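GCN5-related N-acetyltransferase (Kribbella flavida, PDB 4IUS) probably transfers an acyl group, most likely acetyl, to an acceptor substrate as a GNAT-family acyltransferase. Local coordinates at residues M98-R103 against T246-G251; L106-P111 against A220-L225; G162-R167 against A174-T179. The protein carries 1 engineered substitution. One frame throughout, in Å; residues are numbered along the deposited sequence.

All three contacts are antiparallel pairings within one mixed sheet, and each closes a shorter chain loop than the one before it. Contacts 1 and 2 use successive parts of strand 99-109, which lies between 242-251 on one edge and 222-225 on the other; their centres lie about 22 Å apart, and they touch where Ala-247 CB meets Leu-106 CD2 at 3.7 Å. Contact 3, a hairpin, is about 16 Å from contact 2 and 27 Å from contact 1, centre to centre. Between contacts 2 and 3 runs strand 185-193, parallel to 222-225; in GNAT enzymes such a parallel pair usually flanks the acetyl-coenzyme A cleft. A 1,2-ethanediol, probably from the crystallisation liquor, bonds Trp-224 beside contact 2.

Contact 1: M98-R103 against T246-G251; sequences MTIVSR and TAVHLG
Thr-246 rests CG2 on CB of Arg-103 where 246-251 starts alongside the end of 98-103, in an antiparallel pairing broken by a classic beta bulge; its OG1 turns to Glu-84. Ala-247 brings its O to 3.0 Å from Arg-103 CA, a CA-H...O contact, though Arg-103 has a second conformer and both touches are tentative. Val-248 holds CG1 anti to the backbone N (chi1 -170°), 3.8 Å from Ile-100 CG1 on the face packed by helix 89-95. His-249 sits opposite the bulge: its N donates almost straight (177°) to Ser-102 O, while its O accepts from Val-101 N at 2.9 Å. Ser-102 OG lies 3.5 Å from His-249 CB and oblique to the imidazole, and the carboxy-terminal Arg-261 fastens both residues, its OXT bonded to OG and its O to ND1. Leu-250 returns to the face of Ile-100; the two side chains lie side by side and point the same way, with Leu-250 CD2 3.7 Å from Ile-100 CG1. Gly-251 exchanges two backbone hydrogen bonds with Thr-99, and a water closes this end, accepting from Thr-99 OG1 at 2.7 Å and donating to Gly-251 O at 2.9 Å.

Contact 2: L106-P111 against A220-L225; sequences LLAVEP and ATLAWL. With EDO (1,2-ethanediol), chain E.
The indole of Trp-224 has Leu-106 CD1 above one face, 4.1 Å from the plane and offset toward the rim, while CD2 of the same leucine reaches CZ3 at 3.7 Å. The two side chains run side by side and point the same way. At the indole edge, in the ring plane, lies O1 of a 1,2-ethanediol, probably from the crystallisation liquor, which accepts from Trp-224 NE1 at 3.1 Å (N-H...O 153°); the diol is also hydrogen-bonded to Ala-13 O of helix 6-19. Val-185 and Glu-187 of strand 185-193 touch the tryptophan as well. An alanine in place of Trp-224 would probably open a gap beside Leu-106 and leave the diol without its N-H donor.

Strands 106-109 and 222-225 are antiparallel, with paired backbone bonds at Leu-107/Leu-225 and Val-109/Ala-223; 222-225 thereby links 99-109 to 185-193 in the central sheet of the GNAT fold. On the side of these four residues, the leucines meet CD1 to CD1 at 4.1 Å and Val-109 CG1 meets Ala-223 CB. Helix 202-216 and Tyr-241 pack on Val-109, Ala-223 and Leu-225. Leu-222 CG is anti to its backbone N (chi1 180°), and from there CD1 reaches Ala-108 CB and Glu-110 CG. Pro-111 CD comes 3.2 Å from Thr-221 O. A water donates to Thr-221 O at 2.8 Å and to Glu-110 OE2. The contact therefore rests on backbone bonds and apolar packing, and the N-H of the buried indole is a donor satisfied here by the additive.

Contact 3: G162-R167 against A174-T179; sequences GAVLIR and ATAAWT
Val-164 O is gripped from strand 174-179 by the hydroxyl of Thr-175, whose OG1 donates at 2.8 Å, and weakly by Ala-176 N at 3.5 Å; Thr-175 CA adds a CA-H...O contact. The hydroxyl bond is made with OG1 anti to the backbone N (chi1 -171°), which sets it beside the carbonyl carbon and toward Val-164 O; the Leu-165 side chain lies alongside, pointing the same way. Strands 162-167 and 174-179 form an antiparallel beta hairpin in the mixed sheet of the GNAT-family domain. At its far end Gly-162 and Trp-178 exchange two backbone hydrogen bonds. Gly-162, without a side chain, lets the indole lie directly over its backbone: N is 3.4 Å above the ring plane over its centre, and CA makes a CH-pi contact 3.6 Å from the centroid of the six-membered ring, 8° off the normal. Val-164 CG1 comes to the indole edge in plane, 3.9 Å from CZ3, while Trp-178 NE1 bonds Pro-158 O. Ala-163 and Thr-175 face helix 131-141; Val-164, Ile-166, Ala-176 and Trp-178 pack against helix 202-216. Strand 123-127 continues the sheet beyond 161-168, and strand 185-193 beyond 171-179.

Contact 1: M98-R103 against T246-G251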
HETATM    1  N   MSE A  98       3.228 -13.172 -17.333  1.00  9.07           N
HETATM    2  CA  MSE A  98       3.403 -11.941 -16.622  0.80  9.35           C
HETATM    3  C   MSE A  98       4.857 -11.489 -16.627  1.00  8.69           C
HETATM    4  O   MSE A  98       5.770 -12.289 -16.886  1.00 10.78           O
HETATM    5  CB  MSE A  98       2.848 -12.032 -15.211  0.80  9.31           C
HETATM    6  CG  MSE A  98       1.396 -12.440 -15.175  0.80  8.63           C
HETATM    7 SE   MSE A  98       0.477 -11.985 -13.508  0.52 10.38          SE
HETATM    8  CE  MSE A  98       0.030 -10.148 -13.863  0.80  8.19           C
ATOM      9  N   THR A  99       5.079 -10.220 -16.266  1.00  8.90           N
ATOM     10  CA  THR A  99       6.418  -9.643 -16.164  1.00  9.34           C
ATOM     11  C   THR A  99       6.564  -9.015 -14.776  1.00  9.97           C
ATOM     12  O   THR A  99       5.708  -8.239 -14.356  1.00 10.23           O
ATOM     13  CB  THR A  99       6.617  -8.532 -17.215  1.00 11.53           C
ATOM     14  OG1 THR A  99       6.472  -9.116 -18.508  1.00 15.21           O
ATOM     15  CG2 THR A  99       8.003  -7.882 -17.094  1.00 16.28           C
ATOM     16  N   ILE A 100       7.648  -9.318 -14.076  1.00  9.35           N
ATOM     17  CA  ILE A 100       7.961  -8.634 -12.829  1.00 10.10           C
ATOM     18  C   ILE A 100       8.560  -7.276 -13.184  1.00  9.85           C
ATOM     19  O   ILE A 100       9.617  -7.194 -13.811  1.00 13.94           O
ATOM     20  CB  ILE A 100       8.914  -9.468 -11.933  1.00  9.93           C
ATOM     21  CG1 ILE A 100       8.248 -10.762 -11.472  1.00 10.82           C
ATOM     22  CG2 ILE A 100       9.379  -8.625 -10.748  1.00 12.81           C
ATOM     23  CD1 ILE A 100       9.188 -11.783 -10.862  1.00 12.66           C
ATOM     24  N   VAL A 101       7.867  -6.227 -12.773  1.00 10.13           N
ATOM     25  CA  VAL A 101       8.320  -4.864 -12.971  0.60 11.15           C
ATOM     26  C   VAL A 101       9.198  -4.361 -11.828  1.00 11.58           C
ATOM     27  O   VAL A 101      10.098  -3.573 -12.042  1.00 14.35           O
ATOM     28  CB  VAL A 101       7.076  -3.980 -13.201  0.60 11.90           C
ATOM     29  CG1 VAL A 101       7.411  -2.505 -13.194  0.60 16.90           C
ATOM     30  CG2 VAL A 101       6.457  -4.359 -14.548  0.60 12.94           C
ATOM     31  N   SER A 102       8.913  -4.822 -10.621  1.00 10.34           N
ATOM     32  CA  SER A 102       9.640  -4.373  -9.443  1.00 11.17           C
ATOM     33  C   SER A 102       9.463  -5.361  -8.314  1.00  9.36           C
ATOM     34  O   SER A 102       8.485  -6.110  -8.297  1.00  9.61           O
ATOM     35  CB  SER A 102       9.160  -3.021  -8.983  1.00 13.55           C
ATOM     36  OG  SER A 102       7.819  -3.081  -8.555  1.00 15.44           O
ATOM     37  N   ARG A 103      10.396  -5.298  -7.365  1.00  9.76           N
ATOM     38  CA  ARG A 103      10.339  -6.052  -6.124  0.60  9.58           C
ATOM     39  C   ARG A 103      10.591  -5.091  -4.996  1.00 10.10           C
ATOM     40  O   ARG A 103      11.650  -5.091  -4.358  1.00 11.32           O
ATOM     41  CB  ARG A 103      11.329  -7.205  -6.098  0.60 10.43           C
ATOM     42  CG  ARG A 103      10.916  -8.334  -7.020  0.60 13.93           C
ATOM     43  CD  ARG A 103      11.937  -9.456  -7.056  0.60 16.22           C
ATOM     44  NE  ARG A 103      13.162  -9.029  -7.719  0.60 18.95           N
ATOM     45  CZ  ARG A 103      14.307  -9.736  -7.723  0.60 23.97           C
ATOM     46  NH1 ARG A 103      14.399 -10.899  -7.082  0.60 28.76           N
ATOM     47  NH2 ARG A 103      15.370  -9.266  -8.357  0.60 28.32           N
ATOM     48  N   THR A 246       9.376  -8.792   0.983  1.00  9.31           N
ATOM     49  CA  THR A 246       9.672  -8.389  -0.391  1.00 10.58           C
ATOM     50  C   THR A 246       8.377  -8.433  -1.161  1.00  9.32           C
ATOM     51  O   THR A 246       7.797  -9.504  -1.332  1.00 10.42           O
ATOM     52  CB  THR A 246      10.651  -9.407  -1.067  1.00 10.38           C
ATOM     53  OG1 THR A 246      11.783  -9.644  -0.225  1.00 13.37           O
ATOM     54  CG2 THR A 246      11.099  -8.920  -2.431  1.00 12.72           C
ATOM     55  N   ALA A 247       7.885  -7.286  -1.637  1.00  8.60           N
ATOM     56  CA  ALA A 247       6.746  -7.267  -2.534  1.00  9.00           C
ATOM     57  C   ALA A 247       7.219  -7.615  -3.936  1.00  9.20           C
ATOM     58  O   ALA A 247       8.399  -7.475  -4.272  1.00 10.86           O
ATOM     59  CB  ALA A 247       6.085  -5.891  -2.493  1.00 12.80           C
ATOM     60  N   VAL A 248       6.293  -8.077  -4.749  1.00  9.10           N
ATOM     61  CA  VAL A 248       6.570  -8.360  -6.158  1.00  8.60           C
ATOM     62  C   VAL A 248       5.386  -7.805  -6.954  1.00  8.48           C
ATOM     63  O   VAL A 248       4.259  -8.129  -6.650  1.00  9.17           O
ATOM     64  CB  VAL A 248       6.670  -9.872  -6.435  1.00 10.54           C
ATOM     65  CG1 VAL A 248       7.213 -10.037  -7.859  1.00 10.99           C
ATOM     66  CG2 VAL A 248       7.637 -10.574  -5.443  1.00 12.78           C
ATOM     67  N   HIS A 249       5.664  -6.914  -7.896  1.00  7.97           N
ATOM     68  CA  HIS A 249       4.637  -6.277  -8.724  1.00  8.60           C
ATOM     69  C   HIS A 249       4.815  -6.788 -10.130  1.00  8.05           C
ATOM     70  O   HIS A 249       5.880  -6.657 -10.719  1.00  8.78           O
ATOM     71  CB  HIS A 249       4.779  -4.750  -8.694  1.00 10.95           C
ATOM     72  CG  HIS A 249       4.492  -4.137  -7.358  1.00 12.05           C
ATOM     73  ND1 HIS A 249       4.467  -2.799  -7.169  1.00 18.26           N
ATOM     74  CD2 HIS A 249       4.092  -4.706  -6.167  1.00 13.23           C
ATOM     75  CE1 HIS A 249       4.155  -2.546  -5.882  1.00 20.94           C
ATOM     76  NE2 HIS A 249       3.927  -3.702  -5.266  1.00 17.62           N
ATOM     77  N   LEU A 250       3.769  -7.404 -10.658  1.00  7.38           N
ATOM     78  CA  LEU A 250       3.741  -8.032 -11.970  1.00  7.90           C
ATOM     79  C   LEU A 250       2.667  -7.423 -12.856  1.00  6.78           C
ATOM     80  O   LEU A 250       1.591  -7.067 -12.373  1.00  8.04           O
ATOM     81  CB  LEU A 250       3.439  -9.536 -11.852  1.00  8.92           C
ATOM     82  CG  LEU A 250       4.355 -10.339 -10.922  1.00  8.33           C
ATOM     83  CD1 LEU A 250       3.780 -10.572  -9.521  1.00 10.42           C
ATOM     84  CD2 LEU A 250       4.688 -11.671 -11.602  1.00 10.39           C
ATOM     85  N   GLY A 251       2.946  -7.364 -14.147  1.00  8.16           N
ATOM     86  CA  GLY A 251       1.950  -6.951 -15.092  1.00  7.64           C
ATOM     87  C   GLY A 251       1.805  -7.896 -16.281  1.00  8.31           C
ATOM     88  O   GLY A 251       2.762  -8.527 -16.700  1.00  9.30           O
TER
HETATM   89  O   HOH W   1       3.870  -9.413 -19.249  1.00 14.57           O

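Contact 2: L106-P111 against A220-L225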
ATOM      1  N   LEU A 106       9.194  -4.185   1.670  1.00  8.64           N
ATOM      2  CA  LEU A 106       8.172  -3.856   2.633  1.00  8.86           C
ATOM      3  C   LEU A 106       8.862  -3.647   3.974  1.00  7.93           C
ATOM      4  O   LEU A 106       9.508  -4.554   4.505  1.00 10.27           O
ATOM      5  CB  LEU A 106       7.113  -4.948   2.764  1.00 11.73           C
ATOM      6  CG  LEU A 106       6.327  -5.295   1.513  1.00 14.44           C
ATOM      7  CD1 LEU A 106       5.111  -6.115   1.952  1.00 18.56           C
ATOM      8  CD2 LEU A 106       5.912  -4.036   0.740  1.00 16.33           C
ATOM      9  N   LEU A 107       8.737  -2.430   4.481  1.00  7.42           N
ATOM     10  CA  LEU A 107       9.301  -2.013   5.751  1.00  8.20           C
ATOM     11  C   LEU A 107       8.188  -1.994   6.784  1.00  8.43           C
ATOM     12  O   LEU A 107       7.049  -1.680   6.459  1.00 10.74           O
ATOM     13  CB  LEU A 107       9.910  -0.631   5.671  1.00  9.85           C
ATOM     14  CG  LEU A 107      10.903  -0.305   4.515  1.00 11.72           C
ATOM     15  CD1 LEU A 107      11.492   1.110   4.666  1.00 14.86           C
ATOM     16  CD2 LEU A 107      11.952  -1.337   4.268  1.00 13.03           C
ATOM     17  N   ALA A 108       8.473  -2.395   8.006  1.00  8.43           N
ATOM     18  CA  ALA A 108       7.434  -2.491   9.023  1.00  7.94           C
ATOM     19  C   ALA A 108       7.906  -1.989  10.378  1.00  8.19           C
ATOM     20  O   ALA A 108       9.104  -1.995  10.659  1.00  9.32           O
ATOM     21  CB  ALA A 108       6.836  -3.905   9.136  1.00 10.95           C
ATOM     22  N   VAL A 109       6.952  -1.625  11.221  1.00  8.54           N
ATOM     23  CA  VAL A 109       7.263  -1.157  12.565  1.00  9.44           C
ATOM     24  C   VAL A 109       6.070  -1.501  13.478  1.00  9.70           C
ATOM     25  O   VAL A 109       4.899  -1.558  13.059  1.00  9.67           O
ATOM     26  CB  VAL A 109       7.552   0.378  12.608  1.00  9.55           C
ATOM     27  CG1 VAL A 109       6.270   1.221  12.370  1.00 10.83           C
ATOM     28  CG2 VAL A 109       8.222   0.767  13.932  1.00 11.57           C
ATOM     29  N   GLU A 110       6.383  -1.738  14.747  1.00 11.97           N
ATOM     30  CA  GLU A 110       5.381  -2.023  15.786  1.00 11.75           C
ATOM     31  C   GLU A 110       5.375  -0.850  16.789  1.00 13.12           C
ATOM     32  O   GLU A 110       6.342  -0.080  16.838  1.00 14.21           O
ATOM     33  CB  GLU A 110       5.716  -3.303  16.520  1.00 15.76           C
ATOM     34  CG  GLU A 110       5.516  -4.525  15.640  1.00 19.56           C
ATOM     35  CD  GLU A 110       5.663  -5.844  16.382  1.00 28.32           C
ATOM     36  OE1 GLU A 110       6.635  -6.005  17.156  1.00 34.90           O
ATOM     37  OE2 GLU A 110       4.811  -6.743  16.177  1.00 33.52           O
ATOM     38  N   PRO A 111       4.296  -0.740  17.575  1.00 12.96           N
ATOM     39  CA  PRO A 111       4.165   0.508  18.376  1.00 15.30           C
ATOM     40  C   PRO A 111       5.330   0.881  19.293  1.00 16.66           C
ATOM     41  O   PRO A 111       5.695   2.065  19.405  1.00 19.59           O
ATOM     42  CB  PRO A 111       2.860   0.250  19.149  1.00 17.13           C
ATOM     43  CG  PRO A 111       2.059  -0.588  18.217  1.00 16.80           C
ATOM     44  CD  PRO A 111       3.039  -1.510  17.572  1.00 14.79           C
ATOM     45  N   ALA A 220      -4.217  -0.021  15.291  1.00 13.81           N
ATOM     46  CA  ALA A 220      -3.252  -0.879  14.589  1.00 12.31           C
ATOM     47  C   ALA A 220      -2.213  -1.380  15.593  1.00 11.55           C
ATOM     48  O   ALA A 220      -1.808  -0.624  16.506  1.00 14.17           O
ATOM     49  CB  ALA A 220      -2.569  -0.132  13.455  1.00 13.62           C
ATOM     50  N   THR A 221      -1.733  -2.595  15.359  1.00 11.81           N
ATOM     51  CA  THR A 221      -0.588  -3.151  16.080  1.00 12.76           C
ATOM     52  C   THR A 221       0.638  -3.411  15.189  1.00 12.76           C
ATOM     53  O   THR A 221       1.706  -3.781  15.678  1.00 13.89           O
ATOM     54  CB  THR A 221      -1.003  -4.446  16.800  1.00 15.39           C
ATOM     55  OG1 THR A 221      -1.381  -5.424  15.826  1.00 16.86           O
ATOM     56  CG2 THR A 221      -2.159  -4.152  17.760  1.00 18.00           C
ATOM     57  N   LEU A 222       0.473  -3.223  13.898  1.00 11.16           N
ATOM     58  CA  LEU A 222       1.569  -3.358  12.951  1.00 10.08           C
ATOM     59  C   LEU A 222       1.351  -2.359  11.808  1.00  8.27           C
ATOM     60  O   LEU A 222       0.206  -2.312  11.279  1.00 10.28           O
ATOM     61  CB  LEU A 222       1.665  -4.798  12.387  1.00 11.50           C
ATOM     62  CG  LEU A 222       2.769  -5.069  11.377  1.00 11.63           C
ATOM     63  CD1 LEU A 222       4.153  -4.936  11.986  1.00 13.92           C
ATOM     64  CD2 LEU A 222       2.579  -6.447  10.713  1.00 14.02           C
ATOM     65  N   ALA A 223       2.384  -1.611  11.379  1.00  8.06           N
ATOM     66  CA  ALA A 223       2.301  -0.712  10.232  1.00  7.91           C
ATOM     67  C   ALA A 223       3.374  -1.109   9.257  1.00  8.84           C
ATOM     68  O   ALA A 223       4.476  -1.436   9.668  1.00  9.63           O
ATOM     69  CB  ALA A 223       2.484   0.752  10.645  1.00  9.50           C
ATOM     70  N   TRP A 224       3.059  -1.078   7.959  1.00  8.08           N
ATOM     71  CA  TRP A 224       4.030  -1.336   6.933  1.00  7.59           C
ATOM     72  C   TRP A 224       3.912  -0.317   5.840  1.00  7.42           C
ATOM     73  O   TRP A 224       2.880   0.329   5.673  1.00  8.62           O
ATOM     74  CB  TRP A 224       3.944  -2.754   6.376  1.00  8.26           C
ATOM     75  CG  TRP A 224       2.704  -3.042   5.615  1.00  8.97           C
ATOM     76  CD1 TRP A 224       1.473  -3.448   6.113  1.00 10.09           C
ATOM     77  CD2 TRP A 224       2.501  -2.876   4.195  1.00  8.85           C
ATOM     78  NE1 TRP A 224       0.557  -3.571   5.095  1.00 11.14           N
ATOM     79  CE2 TRP A 224       1.131  -3.259   3.918  1.00 10.13           C
ATOM     80  CE3 TRP A 224       3.319  -2.462   3.132  1.00 10.40           C
ATOM     81  CZ2 TRP A 224       0.608  -3.241   2.624  1.00 12.19           C
ATOM     82  CZ3 TRP A 224       2.761  -2.427   1.840  1.00 12.06           C
ATOM     83  CH2 TRP A 224       1.456  -2.801   1.598  1.00 12.83           C
ATOM     84  N   LEU A 225       4.997  -0.139   5.109  1.00  8.37           N
ATOM     85  CA  LEU A 225       5.034   0.718   3.926  1.00  9.00           C
ATOM     86  C   LEU A 225       6.046   0.227   2.931  1.00  9.42           C
ATOM     87  O   LEU A 225       6.899  -0.595   3.249  1.00 10.12           O
ATOM     88  CB  LEU A 225       5.319   2.157   4.277  1.00 11.87           C
ATOM     89  CG  LEU A 225       6.613   2.500   4.981  1.00 11.30           C
ATOM     90  CD1 LEU A 225       7.783   2.611   3.970  1.00 14.10           C
ATOM     91  CD2 LEU A 225       6.478   3.785   5.805  1.00 14.71           C
TER
HETATM   92  C1  EDO E 504      -3.439  -2.906   5.131  0.50 22.60           C
HETATM   93  O1  EDO E 504      -2.468  -3.860   4.665  0.50 23.23           O
HETATM   94  C2  EDO E 504      -4.601  -3.662   5.765  0.50 16.93           C
HETATM   95  O2  EDO E 504      -5.683  -3.836   4.827  0.50 18.73           O
HETATM   96  O   HOH W   2       2.101  -6.594  15.768  1.00 20.33           O

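Contact 3: G162-R167 against A174-T179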
ATOM      1  N   GLY A 162      -7.121   7.011   7.694  1.00  8.06           N
ATOM      2  CA  GLY A 162      -7.011   8.414   7.948  1.00  8.39           C
ATOM      3  C   GLY A 162      -5.782   9.014   7.304  1.00  6.80           C
ATOM      4  O   GLY A 162      -5.041   8.344   6.616  1.00  8.27           O
ATOM      5  N   ALA A 163      -5.583  10.295   7.556  1.00  7.12           N
ATOM      6  CA  ALA A 163      -4.439  10.995   7.027  1.00  6.59           C
ATOM      7  C   ALA A 163      -4.024  12.091   7.987  1.00  6.29           C
ATOM      8  O   ALA A 163      -4.788  12.460   8.867  1.00  7.29           O
ATOM      9  CB  ALA A 163      -4.686  11.524   5.610  1.00  8.18           C
ATOM     10  N   VAL A 164      -2.839  12.645   7.745  1.00  6.51           N
ATOM     11  CA  VAL A 164      -2.296  13.738   8.555  1.00  6.40           C
ATOM     12  C   VAL A 164      -1.736  14.820   7.628  1.00  6.01           C
ATOM     13  O   VAL A 164      -1.327  14.526   6.512  1.00  7.44           O
ATOM     14  CB  VAL A 164      -1.204  13.244   9.550  1.00  6.73           C
ATOM     15  CG1 VAL A 164      -1.736  12.085  10.389  1.00  9.02           C
ATOM     16  CG2 VAL A 164       0.111  12.923   8.850  1.00  8.55           C
ATOM     17  N   LEU A 165      -1.724  16.035   8.136  1.00  6.00           N
ATOM     18  CA  LEU A 165      -1.020  17.135   7.505  1.00  6.73           C
ATOM     19  C   LEU A 165       0.025  17.664   8.459  1.00  6.40           C
ATOM     20  O   LEU A 165      -0.242  17.922   9.642  1.00  7.46           O
ATOM     21  CB  LEU A 165      -2.020  18.260   7.153  1.00  6.86           C
ATOM     22  CG  LEU A 165      -3.016  17.895   6.035  1.00  7.51           C
ATOM     23  CD1 LEU A 165      -4.082  18.980   5.900  1.00  9.73           C
ATOM     24  CD2 LEU A 165      -2.327  17.649   4.690  1.00  9.84           C
ATOM     25  N   ILE A 166       1.212  17.870   7.909  1.00  6.56           N
ATOM     26  CA  ILE A 166       2.299  18.582   8.567  1.00  6.80           C
ATOM     27  C   ILE A 166       2.247  20.009   8.033  1.00  7.19           C
ATOM     28  O   ILE A 166       2.192  20.208   6.801  1.00  8.86           O
ATOM     29  CB  ILE A 166       3.665  17.946   8.261  1.00  8.02           C
ATOM     30  CG1 ILE A 166       3.726  16.506   8.677  1.00  9.97           C
ATOM     31  CG2 ILE A 166       4.814  18.768   8.825  1.00  9.90           C
ATOM     32  CD1 ILE A 166       3.541  16.290  10.129  1.00 11.62           C
ATOM     33  N   ARG A 167       2.228  20.990   8.929  1.00  7.76           N
ATOM     34  CA  ARG A 167       2.095  22.384   8.557  0.70  8.32           C
ATOM     35  C   ARG A 167       3.332  23.155   8.937  1.00  7.86           C
ATOM     36  O   ARG A 167       3.949  22.892   9.965  1.00  9.73           O
ATOM     37  CB  ARG A 167       0.891  22.976   9.241  0.70  9.46           C
ATOM     38  CG  ARG A 167      -0.380  22.129   9.081  0.70  9.97           C
ATOM     39  CD  ARG A 167      -0.846  21.491  10.381  0.70 11.31           C
ATOM     40  NE  ARG A 167      -1.094  22.588  11.310  0.70 12.49           N
ATOM     41  CZ  ARG A 167      -2.154  23.385  11.260  0.70 14.15           C
ATOM     42  NH1 ARG A 167      -2.227  24.478  12.032  0.70 17.81           N
ATOM     43  NH2 ARG A 167      -3.165  23.081  10.452  0.70 14.57           N
ATOM     44  N   ALA A 174       3.167  18.876   3.987  1.00  7.28           N
ATOM     45  CA  ALA A 174       3.512  17.449   3.849  1.00  6.79           C
ATOM     46  C   ALA A 174       2.359  16.639   4.392  1.00  6.36           C
ATOM     47  O   ALA A 174       1.529  17.140   5.155  1.00  6.94           O
ATOM     48  CB  ALA A 174       4.809  17.073   4.543  1.00  8.69           C
ATOM     49  N   THR A 175       2.314  15.377   3.975  1.00  6.42           N
ATOM     50  CA  THR A 175       1.195  14.534   4.322  1.00  6.53           C
ATOM     51  C   THR A 175       1.600  13.055   4.321  1.00  5.71           C
ATOM     52  O   THR A 175       2.604  12.682   3.719  1.00  6.81           O
ATOM     53  CB  THR A 175       0.033  14.748   3.288  1.00  7.73           C
ATOM     54  OG1 THR A 175      -1.150  14.074   3.754  1.00  7.42           O
ATOM     55  CG2 THR A 175       0.334  14.266   1.900  1.00  8.61           C
ATOM     56  N   ALA A 176       0.806  12.235   4.983  1.00  6.44           N
ATOM     57  CA  ALA A 176       0.875  10.768   4.946  1.00  6.03           C
ATOM     58  C   ALA A 176      -0.484  10.234   5.399  1.00  6.37           C
ATOM     59  O   ALA A 176      -1.234  10.941   6.038  1.00  7.59           O
ATOM     60  CB  ALA A 176       1.992  10.233   5.863  1.00  8.70           C
ATOM     61  N   ALA A 177      -0.768   9.005   5.024  1.00  7.16           N
ATOM     62  CA  ALA A 177      -2.072   8.401   5.307  1.00  7.09           C
ATOM     63  C   ALA A 177      -1.880   6.977   5.782  1.00  7.74           C
ATOM     64  O   ALA A 177      -0.811   6.360   5.540  1.00  8.87           O
ATOM     65  CB  ALA A 177      -2.889   8.402   4.015  1.00  8.83           C
ATOM     66  N   TRP A 178      -2.910   6.444   6.435  1.00  7.96           N
ATOM     67  CA  TRP A 178      -2.929   5.037   6.797  1.00  8.31           C
ATOM     68  C   TRP A 178      -4.226   4.412   6.289  1.00  7.56           C
ATOM     69  O   TRP A 178      -5.278   5.039   6.260  1.00  8.82           O
ATOM     70  CB  TRP A 178      -2.770   4.833   8.321  1.00  9.39           C
ATOM     71  CG  TRP A 178      -3.921   5.264   9.208  1.00  8.44           C
ATOM     72  CD1 TRP A 178      -4.932   4.475   9.689  1.00  8.61           C
ATOM     73  CD2 TRP A 178      -4.118   6.576   9.810  1.00  8.14           C
ATOM     74  NE1 TRP A 178      -5.756   5.193  10.484  1.00  9.69           N
ATOM     75  CE2 TRP A 178      -5.313   6.486  10.587  1.00  8.88           C
ATOM     76  CE3 TRP A 178      -3.473   7.807   9.718  1.00  8.99           C
ATOM     77  CZ2 TRP A 178      -5.817   7.568  11.276  1.00 10.52           C
ATOM     78  CZ3 TRP A 178      -3.986   8.892  10.438  1.00  9.93           C
ATOM     79  CH2 TRP A 178      -5.146   8.775  11.181  1.00 11.07           C
ATOM     80  N   THR A 179      -4.141   3.152   5.893  1.00  9.20           N
ATOM     81  CA  THR A 179      -5.275   2.423   5.436  1.00  9.38           C
ATOM     82  C   THR A 179      -6.129   1.887   6.579  1.00 10.53           C
ATOM     83  O   THR A 179      -5.668   1.770   7.705  1.00 10.25           O
ATOM     84  CB  THR A 179      -4.882   1.239   4.520  1.00 10.43           C
ATOM     85  OG1 THR A 179      -4.141   0.305   5.316  1.00 10.96           O
ATOM     86  CG2 THR A 179      -4.064   1.701   3.342  1.00 12.97           C
TER